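Local coordinates for succinoglycan biosynthesis protein (PDB 3B55) that binds a calcium ion and belongs to the erythromycin esterase-like family, although its precise biochemical function is not established, at residues Glu114-Ala119 and Phe252-Gln257; Asn179-Ile184 and Arg260-Phe265. The protein carries 1 engineered substitution. One frame throughout, in Å; residues are numbered along the deposited sequence.

How the interactions relate
Interactions 1 and 2 lie about 7 Å apart, centre to centre, and both use helix 250-268: residues 252-257 receive the start of helix 116-128, and residues 260-265, about two turns further on, receive helix 178-192. Along the chain the segments alternate, 114-119, 179-184, 252-257 and 260-265, so the two contacts cross. They also touch directly: Trp-116 packs on Ile-261, Asp-117 on Val-180, and Asp-117 O probably accepts a hydrogen bond from Asn-179 ND2. Strands 109-112 and 167-172, neighbours at one side of the eight-stranded mixed sheet, lead into helices 116-128 and 178-192. The two contacts thereby join that side of the sheet to helix 250-268.

Interaction 1: Glu114-Ala119 and Phe252-Gln257; sequences EGWDRA and FAWIKQ
Glu-114 OE1, two residues before the Trp-116 that meets both Trp-254 and Gln-257, is gripped by two groups: the backbone N of Gly-115, 2.8 Å from OE1, bonds to its anti lone pair, and Thr-138 OG1 is a second partner. The indole of Trp-116 reaches over to helix 250-268, with CG anti to the backbone N (chi1 164°). Its far corner meets carbon of both kinds: Trp-116 CH2 lies 3.3 Å from the aliphatic CG of Gln-257, a tight approach, and 3.6 Å from the aromatic CZ3 of Trp-254. This corner of the chain follows strand 109-112 of the mixed sheet in the erythromycin esterase-like domain, and Glu-113, a calcium ligand, immediately precedes it; the side chains of Trp-116 and Glu-113 are about 11 Å apart. The six-membered rings of Trp-116 and Trp-254 are inclined at 49° with centroids 5.7 Å apart, so they neither stack nor form a T. Gln-257 bends at chi2 (59°), which leaves its methylene against the indole while the amide turns aside. Trp-254 is in turn packed edge-to-face with Trp-293 of helix 278-298, and Trp-116 NE1 has a weak hydrogen bond to Asn-258 OD1.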
ATOM      1  N   GLU A 114      -3.012  -4.253   1.853  1.00 15.74           N
ATOM      2  CA  GLU A 114      -3.556  -5.528   2.296  1.00 17.22           C
ATOM      3  C   GLU A 114      -5.053  -5.349   2.527  1.00 14.35           C
ATOM      4  O   GLU A 114      -5.527  -4.234   2.745  1.00 13.43           O
ATOM      5  CB  GLU A 114      -2.849  -5.940   3.594  1.00 19.56           C
ATOM      6  CG  GLU A 114      -3.298  -7.260   4.192  1.00 24.02           C
ATOM      7  CD  GLU A 114      -3.111  -8.413   3.234  1.00 29.47           C
ATOM      8  OE1 GLU A 114      -3.914  -8.530   2.284  1.00 32.26           O
ATOM      9  OE2 GLU A 114      -2.159  -9.196   3.428  1.00 28.41           O
ATOM     10  N   GLY A 115      -5.797  -6.444   2.467  1.00 10.13           N
ATOM     11  CA  GLY A 115      -7.228  -6.362   2.676  1.00 10.05           C
ATOM     12  C   GLY A 115      -7.558  -5.717   4.008  1.00  7.22           C
ATOM     13  O   GLY A 115      -6.914  -5.989   5.024  1.00  6.91           O
ATOM     14  N   TRP A 116      -8.561  -4.845   4.000  1.00 10.22           N
ATOM     15  CA  TRP A 116      -8.989  -4.158   5.207  1.00 11.70           C
ATOM     16  C   TRP A 116      -9.426  -5.152   6.279  1.00 11.54           C
ATOM     17  O   TRP A 116      -9.153  -4.942   7.459  1.00 12.04           O
ATOM     18  CB  TRP A 116     -10.124  -3.181   4.872  1.00  8.77           C
ATOM     19  CG  TRP A 116     -10.901  -2.694   6.060  1.00  5.74           C
ATOM     20  CD1 TRP A 116     -11.849  -3.386   6.764  1.00  3.86           C
ATOM     21  CD2 TRP A 116     -10.815  -1.400   6.668  1.00  4.04           C
ATOM     22  NE1 TRP A 116     -12.360  -2.600   7.772  1.00  5.72           N
ATOM     23  CE2 TRP A 116     -11.744  -1.375   7.734  1.00  5.22           C
ATOM     24  CE3 TRP A 116     -10.047  -0.258   6.414  1.00  5.65           C
ATOM     25  CZ2 TRP A 116     -11.922  -0.249   8.548  1.00  8.01           C
ATOM     26  CZ3 TRP A 116     -10.225   0.865   7.225  1.00  5.57           C
ATOM     27  CH2 TRP A 116     -11.156   0.858   8.278  1.00  8.39           C
ATOM     28  N   ASP A 117     -10.098  -6.227   5.875  1.00 12.23           N
ATOM     29  CA  ASP A 117     -10.557  -7.226   6.837  1.00 16.09           C
ATOM     30  C   ASP A 117      -9.417  -8.003   7.483  1.00 15.95           C
ATOM     31  O   ASP A 117      -9.412  -8.225   8.697  1.00 18.31           O
ATOM     32  CB  ASP A 117     -11.531  -8.220   6.185  1.00 17.76           C
ATOM     33  CG  ASP A 117     -11.004  -8.803   4.889  1.00 18.27           C
ATOM     34  OD1 ASP A 117      -9.769  -8.907   4.728  1.00 25.06           O
ATOM     35  OD2 ASP A 117     -11.831  -9.170   4.030  1.00 21.91           O
ATOM     36  N   ARG A 118      -8.451  -8.417   6.673  1.00 15.43           N
ATOM     37  CA  ARG A 118      -7.322  -9.181   7.175  1.00 14.11           C
ATOM     38  C   ARG A 118      -6.486  -8.339   8.140  1.00 13.13           C
ATOM     39  O   ARG A 118      -6.016  -8.841   9.163  1.00 15.44           O
ATOM     40  CB  ARG A 118      -6.489  -9.691   5.984  1.00 14.36           C
ATOM     41  CG  ARG A 118      -7.328 -10.544   5.024  1.00 19.80           C
ATOM     42  CD  ARG A 118      -6.649 -10.903   3.701  1.00 18.11           C
ATOM     43  NE  ARG A 118      -5.735 -12.031   3.823  1.00 30.26           N
ATOM     44  CZ  ARG A 118      -5.775 -13.116   3.059  1.00 23.83           C
ATOM     45  NH1 ARG A 118      -6.690 -13.242   2.099  1.00 17.46           N
ATOM     46  NH2 ARG A 118      -4.879 -14.072   3.247  1.00 23.81           N
ATOM     47  N   ALA A 119      -6.331  -7.054   7.836  1.00  9.84           N
ATOM     48  CA  ALA A 119      -5.548  -6.168   8.695  1.00  7.46           C
ATOM     49  C   ALA A 119      -6.198  -5.944  10.067  1.00  9.89           C
ATOM     50  O   ALA A 119      -5.516  -5.578  11.021  1.00  9.87           O
ATOM     51  CB  ALA A 119      -5.322  -4.830   8.001  1.00  7.63           C
ATOM     52  N   PHE A 252     -17.970   5.151  16.227  1.00 30.31           N
ATOM     53  CA  PHE A 252     -18.999   5.120  15.201  1.00 27.66           C
ATOM     54  C   PHE A 252     -18.327   5.392  13.862  1.00 25.64           C
ATOM     55  O   PHE A 252     -18.795   4.946  12.812  1.00 26.52           O
ATOM     56  CB  PHE A 252     -20.073   6.172  15.470  1.00 25.67           C
ATOM     57  CG  PHE A 252     -21.088   6.294  14.364  1.00 30.43           C
ATOM     58  CD1 PHE A 252     -20.917   7.225  13.340  1.00 27.24           C
ATOM     59  CD2 PHE A 252     -22.203   5.453  14.328  1.00 24.81           C
ATOM     60  CE1 PHE A 252     -21.842   7.317  12.297  1.00 24.57           C
ATOM     61  CE2 PHE A 252     -23.130   5.537  13.290  1.00 21.12           C
ATOM     62  CZ  PHE A 252     -22.949   6.468  12.273  1.00 18.87           C
ATOM     63  N   ALA A 253     -17.223   6.129  13.907  1.00 25.94           N
ATOM     64  CA  ALA A 253     -16.477   6.440  12.695  1.00 25.08           C
ATOM     65  C   ALA A 253     -15.954   5.132  12.118  1.00 24.72           C
ATOM     66  O   ALA A 253     -16.045   4.893  10.909  1.00 25.00           O
ATOM     67  CB  ALA A 253     -15.319   7.385  13.015  1.00 22.65           C
ATOM     68  N   TRP A 254     -15.415   4.285  12.990  1.00 22.07           N
ATOM     69  CA  TRP A 254     -14.894   2.994  12.567  1.00 22.45           C
ATOM     70  C   TRP A 254     -15.985   2.153  11.920  1.00 20.76           C
ATOM     71  O   TRP A 254     -15.800   1.603  10.833  1.00 20.08           O
ATOM     72  CB  TRP A 254     -14.327   2.204  13.754  1.00 27.85           C
ATOM     73  CG  TRP A 254     -12.872   2.445  14.038  1.00 34.40           C
ATOM     74  CD1 TRP A 254     -12.345   3.247  15.013  1.00 34.25           C
ATOM     75  CD2 TRP A 254     -11.760   1.873  13.344  1.00 36.45           C
ATOM     76  NE1 TRP A 254     -10.971   3.206  14.968  1.00 32.90           N
ATOM     77  CE2 TRP A 254     -10.584   2.371  13.952  1.00 36.22           C
ATOM     78  CE3 TRP A 254     -11.639   0.988  12.264  1.00 33.24           C
ATOM     79  CZ2 TRP A 254      -9.303   2.009  13.518  1.00 34.26           C
ATOM     80  CZ3 TRP A 254     -10.367   0.627  11.833  1.00 33.09           C
ATOM     81  CH2 TRP A 254      -9.215   1.140  12.460  1.00 34.44           C
ATOM     82  N   ILE A 255     -17.120   2.045  12.601  1.00 17.65           N
ATOM     83  CA  ILE A 255     -18.241   1.250  12.108  1.00 15.51           C
ATOM     84  C   ILE A 255     -18.657   1.693  10.715  1.00 16.83           C
ATOM     85  O   ILE A 255     -18.801   0.875   9.810  1.00 17.77           O
ATOM     86  CB  ILE A 255     -19.442   1.356  13.068  1.00 13.58           C
ATOM     87  CG1 ILE A 255     -19.015   0.897  14.468  1.00 16.62           C
ATOM     88  CG2 ILE A 255     -20.607   0.539  12.547  1.00 15.67           C
ATOM     89  CD1 ILE A 255     -18.378  -0.488  14.511  1.00 16.10           C
ATOM     90  N   LYS A 256     -18.829   2.999  10.552  1.00 15.82           N
ATOM     91  CA  LYS A 256     -19.223   3.584   9.280  1.00 15.65           C
ATOM     92  C   LYS A 256     -18.260   3.186   8.154  1.00 15.83           C
ATOM     93  O   LYS A 256     -18.685   2.878   7.039  1.00 13.90           O
ATOM     94  CB  LYS A 256     -19.268   5.106   9.426  1.00 16.04           C
ATOM     95  CG  LYS A 256     -19.837   5.834   8.242  1.00 24.36           C
ATOM     96  CD  LYS A 256     -20.125   7.280   8.589  1.00 39.66           C
ATOM     97  CE  LYS A 256     -20.685   8.004   7.385  1.00 41.65           C
ATOM     98  NZ  LYS A 256     -21.802   7.211   6.806  1.00 45.64           N
ATOM     99  N   GLN A 257     -16.965   3.176   8.458  1.00 17.61           N
ATOM    100  CA  GLN A 257     -15.951   2.823   7.475  1.00 18.01           C
ATOM    101  C   GLN A 257     -16.029   1.341   7.130  1.00 16.91           C
ATOM    102  O   GLN A 257     -15.869   0.960   5.965  1.00 17.46           O
ATOM    103  CB  GLN A 257     -14.557   3.164   7.997  1.00 16.68           C
ATOM    104  CG  GLN A 257     -13.458   2.861   6.997  1.00 24.33           C
ATOM    105  CD  GLN A 257     -13.626   3.603   5.680  1.00 21.15           C
ATOM    106  OE1 GLN A 257     -12.885   3.361   4.727  1.00 35.67           O
ATOM    107  NE2 GLN A 257     -14.598   4.508   5.620  1.00 22.05           N
TER

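Interaction 2: Asn179-Ile184 and Arg260-Phe265; sequences NVYNNI and RIIEQF
The helical segments 179-184 and 260-265 run roughly antiparallel, their N-to-C directions 139° apart and their axes 11.0 Å apart at closest approach. The closest CA pair is Val-180 and Ile-261, 8.5 Å apart, so side chains make the contact. Ile-262 does most of this, meeting three residues of the facing helix. Its CG1 stands anti to the carbonyl carbon and the chain continues extended (chi2 172°), which carries the terminal methyl outward between Tyr-181 and Ile-184. Ile-262 CD1 approaches the Tyr-181 ring obliquely, 3.5 Å from CE1, and meets Ile-184 CD1 tip to tip at 3.8 Å. The other branch, Ile-262 CG2, lies 3.7 Å from Tyr-181 OH, so the isoleucine lies along one side of the phenol from ring carbon to hydroxyl. Val-180 adds a looser contact, its CG1 4.5 Å from Ile-262 CG1. Around this pair of helices, Leu-206 of helix 197-206 touches both Tyr-181 and Ile-262, and Ala-231 of helix 221-240 packs on Ile-262. The contact is thus part of a cluster of helices beside the mixed sheet, away from the calcium site. Tyr-181 OH is hydrogen-bonded to Thr-210 OG1, outside this helix pair, and just before 260-265 Asn-183 ND2 has a weak hydrogen bond to Asn-258 OD1. Between 179-184 and 260-265 themselves, branched aliphatic carbons and an aromatic ring meet, so burial and fit of apolar surface, rather than directed polar bonds, probably hold these segments together.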
ATOM      1  N   ASN A 179     -15.388 -10.944   9.910  1.00 18.06           N
ATOM      2  CA  ASN A 179     -15.029 -10.064  11.022  1.00 19.27           C
ATOM      3  C   ASN A 179     -15.507  -8.633  10.809  1.00 18.87           C
ATOM      4  O   ASN A 179     -15.850  -7.941  11.764  1.00 21.57           O
ATOM      5  CB  ASN A 179     -13.514 -10.085  11.289  1.00 22.19           C
ATOM      6  CG  ASN A 179     -12.681  -9.902  10.026  1.00 24.82           C
ATOM      7  OD1 ASN A 179     -13.211  -9.814   8.913  1.00 29.31           O
ATOM      8  ND2 ASN A 179     -11.366  -9.836  10.199  1.00 24.58           N
ATOM      9  N   VAL A 180     -15.541  -8.189   9.559  1.00 17.63           N
ATOM     10  CA  VAL A 180     -16.003  -6.838   9.263  1.00 15.43           C
ATOM     11  C   VAL A 180     -17.490  -6.737   9.595  1.00 14.73           C
ATOM     12  O   VAL A 180     -17.937  -5.763  10.196  1.00 16.59           O
ATOM     13  CB  VAL A 180     -15.791  -6.489   7.772  1.00 15.18           C
ATOM     14  CG1 VAL A 180     -16.578  -5.234   7.406  1.00  8.18           C
ATOM     15  CG2 VAL A 180     -14.310  -6.279   7.503  1.00 15.67           C
ATOM     16  N   TYR A 181     -18.248  -7.753   9.192  1.00 15.48           N
ATOM     17  CA  TYR A 181     -19.683  -7.805   9.440  1.00 18.71           C
ATOM     18  C   TYR A 181     -19.985  -7.885  10.935  1.00 20.26           C
ATOM     19  O   TYR A 181     -20.925  -7.243  11.410  1.00 22.29           O
ATOM     20  CB  TYR A 181     -20.300  -9.005   8.719  1.00 15.34           C
ATOM     21  CG  TYR A 181     -20.290  -8.864   7.216  1.00 14.32           C
ATOM     22  CD1 TYR A 181     -21.195  -8.018   6.569  1.00 16.66           C
ATOM     23  CD2 TYR A 181     -19.365  -9.558   6.436  1.00 12.88           C
ATOM     24  CE1 TYR A 181     -21.180  -7.869   5.182  1.00 12.93           C
ATOM     25  CE2 TYR A 181     -19.341  -9.416   5.052  1.00 10.74           C
ATOM     26  CZ  TYR A 181     -20.251  -8.570   4.432  1.00 12.11           C
ATOM     27  OH  TYR A 181     -20.236  -8.429   3.063  1.00 12.73           O
ATOM     28  N   ASN A 182     -19.195  -8.668  11.672  1.00 21.42           N
ATOM     29  CA  ASN A 182     -19.404  -8.798  13.110  1.00 21.51           C
ATOM     30  C   ASN A 182     -19.127  -7.498  13.853  1.00 21.02           C
ATOM     31  O   ASN A 182     -19.670  -7.283  14.934  1.00 25.48           O
ATOM     32  CB  ASN A 182     -18.543  -9.918  13.701  1.00 22.64           C
ATOM     33  CG  ASN A 182     -18.984 -11.295  13.241  1.00 25.11           C
ATOM     34  OD1 ASN A 182     -20.174 -11.556  13.076  1.00 31.06           O
ATOM     35  ND2 ASN A 182     -18.022 -12.189  13.051  1.00 34.48           N
ATOM     36  N   ASN A 183     -18.279  -6.636  13.299  1.00 20.52           N
ATOM     37  CA  ASN A 183     -18.006  -5.353  13.952  1.00 21.17           C
ATOM     38  C   ASN A 183     -19.261  -4.492  13.907  1.00 22.94           C
ATOM     39  O   ASN A 183     -19.611  -3.826  14.881  1.00 26.79           O
ATOM     40  CB  ASN A 183     -16.861  -4.603  13.262  1.00 17.21           C
ATOM     41  CG  ASN A 183     -15.497  -5.158  13.622  1.00 23.36           C
ATOM     42  OD1 ASN A 183     -15.309  -5.718  14.704  1.00 16.45           O
ATOM     43  ND2 ASN A 183     -14.529  -4.985  12.724  1.00 21.02           N
ATOM     44  N   ILE A 184     -19.932  -4.507  12.759  1.00 23.11           N
ATOM     45  CA  ILE A 184     -21.157  -3.739  12.580  1.00 20.73           C
ATOM     46  C   ILE A 184     -22.269  -4.347  13.429  1.00 21.75           C
ATOM     47  O   ILE A 184     -22.999  -3.634  14.114  1.00 20.89           O
ATOM     48  CB  ILE A 184     -21.593  -3.732  11.096  1.00 22.93           C
ATOM     49  CG1 ILE A 184     -20.510  -3.061  10.244  1.00 23.22           C
ATOM     50  CG2 ILE A 184     -22.936  -3.010  10.941  1.00 14.90           C
ATOM     51  CD1 ILE A 184     -20.751  -3.184   8.750  1.00 15.52           C
ATOM     52  N   ARG A 260     -18.533   1.021   4.781  1.00 12.13           N
ATOM     53  CA  ARG A 260     -18.040   1.604   3.542  1.00 12.49           C
ATOM     54  C   ARG A 260     -17.249   0.564   2.744  1.00 11.95           C
ATOM     55  O   ARG A 260     -17.250   0.573   1.517  1.00 11.52           O
ATOM     56  CB  ARG A 260     -17.138   2.793   3.851  1.00 17.12           C
ATOM     57  CG  ARG A 260     -16.805   3.610   2.634  1.00 26.17           C
ATOM     58  CD  ARG A 260     -17.992   4.464   2.230  1.00 31.78           C
ATOM     59  NE  ARG A 260     -17.804   5.058   0.909  1.00 41.46           N
ATOM     60  CZ  ARG A 260     -18.040   4.423  -0.234  1.00 37.37           C
ATOM     61  NH1 ARG A 260     -18.479   3.173  -0.221  1.00 39.63           N
ATOM     62  NH2 ARG A 260     -17.831   5.036  -1.389  1.00 38.70           N
ATOM     63  N   ILE A 261     -16.562  -0.329   3.446  1.00 11.32           N
ATOM     64  CA  ILE A 261     -15.773  -1.364   2.785  1.00 10.34           C
ATOM     65  C   ILE A 261     -16.670  -2.308   1.979  1.00  9.79           C
ATOM     66  O   ILE A 261     -16.303  -2.727   0.883  1.00 10.32           O
ATOM     67  CB  ILE A 261     -14.959  -2.179   3.812  1.00  7.41           C
ATOM     68  CG1 ILE A 261     -13.914  -1.278   4.479  1.00  8.36           C
ATOM     69  CG2 ILE A 261     -14.296  -3.366   3.131  1.00 14.03           C
ATOM     70  CD1 ILE A 261     -12.836  -0.757   3.536  1.00  3.85           C
ATOM     71  N   ILE A 262     -17.834  -2.640   2.530  1.00  8.37           N
ATOM     72  CA  ILE A 262     -18.786  -3.525   1.868  1.00  9.37           C
ATOM     73  C   ILE A 262     -19.282  -2.891   0.569  1.00  9.26           C
ATOM     74  O   ILE A 262     -19.451  -3.585  -0.440  1.00 12.81           O
ATOM     75  CB  ILE A 262     -19.999  -3.819   2.779  1.00 10.88           C
ATOM     76  CG1 ILE A 262     -19.515  -4.302   4.148  1.00 10.05           C
ATOM     77  CG2 ILE A 262     -20.885  -4.876   2.132  1.00  6.24           C
ATOM     78  CD1 ILE A 262     -20.610  -4.435   5.183  1.00 14.26           C
ATOM     79  N   GLU A 263     -19.528  -1.581   0.589  1.00 12.42           N
ATOM     80  CA  GLU A 263     -19.972  -0.884  -0.616  1.00 11.97           C
ATOM     81  C   GLU A 263     -18.842  -0.855  -1.644  1.00 11.01           C
ATOM     82  O   GLU A 263     -19.078  -1.006  -2.847  1.00 10.08           O
ATOM     83  CB  GLU A 263     -20.369   0.553  -0.307  1.00 12.42           C
ATOM     84  CG  GLU A 263     -21.656   0.725   0.483  1.00 19.82           C
ATOM     85  CD  GLU A 263     -22.015   2.190   0.651  1.00 26.17           C
ATOM     86  OE1 GLU A 263     -22.536   2.796  -0.313  1.00 24.68           O
ATOM     87  OE2 GLU A 263     -21.754   2.737   1.742  1.00 22.28           O
ATOM     88  N   GLN A 264     -17.616  -0.646  -1.164  1.00  9.00           N
ATOM     89  CA  GLN A 264     -16.464  -0.596  -2.053  1.00 11.34           C
ATOM     90  C   GLN A 264     -16.302  -1.928  -2.769  1.00 13.96           C
ATOM     91  O   GLN A 264     -16.057  -1.974  -3.979  1.00 10.96           O
ATOM     92  CB  GLN A 264     -15.188  -0.280  -1.270  1.00 10.01           C
ATOM     93  CG  GLN A 264     -15.090   1.159  -0.763  1.00  8.43           C
ATOM     94  CD  GLN A 264     -13.867   1.372   0.101  1.00 10.04           C
ATOM     95  OE1 GLN A 264     -13.118   0.434   0.371  1.00  7.15           O
ATOM     96  NE2 GLN A 264     -13.669   2.598   0.559  1.00 11.34           N
ATOM     97  N   PHE A 265     -16.451  -3.012  -2.015  1.00 10.43           N
ATOM     98  CA  PHE A 265     -16.316  -4.335  -2.588  1.00 10.49           C
ATOM     99  C   PHE A 265     -17.434  -4.649  -3.581  1.00 11.05           C
ATOM    100  O   PHE A 265     -17.165  -5.067  -4.703  1.00 12.96           O
ATOM    101  CB  PHE A 265     -16.268  -5.389  -1.472  1.00 11.32           C
ATOM    102  CG  PHE A 265     -16.223  -6.805  -1.977  1.00 13.93           C
ATOM    103  CD1 PHE A 265     -17.398  -7.506  -2.250  1.00 15.88           C
ATOM    104  CD2 PHE A 265     -15.003  -7.422  -2.236  1.00 15.50           C
ATOM    105  CE1 PHE A 265     -17.353  -8.801  -2.774  1.00  8.13           C
ATOM    106  CE2 PHE A 265     -14.950  -8.717  -2.762  1.00 13.33           C
ATOM    107  CZ  PHE A 265     -16.130  -9.404  -3.030  1.00  7.46           C
TER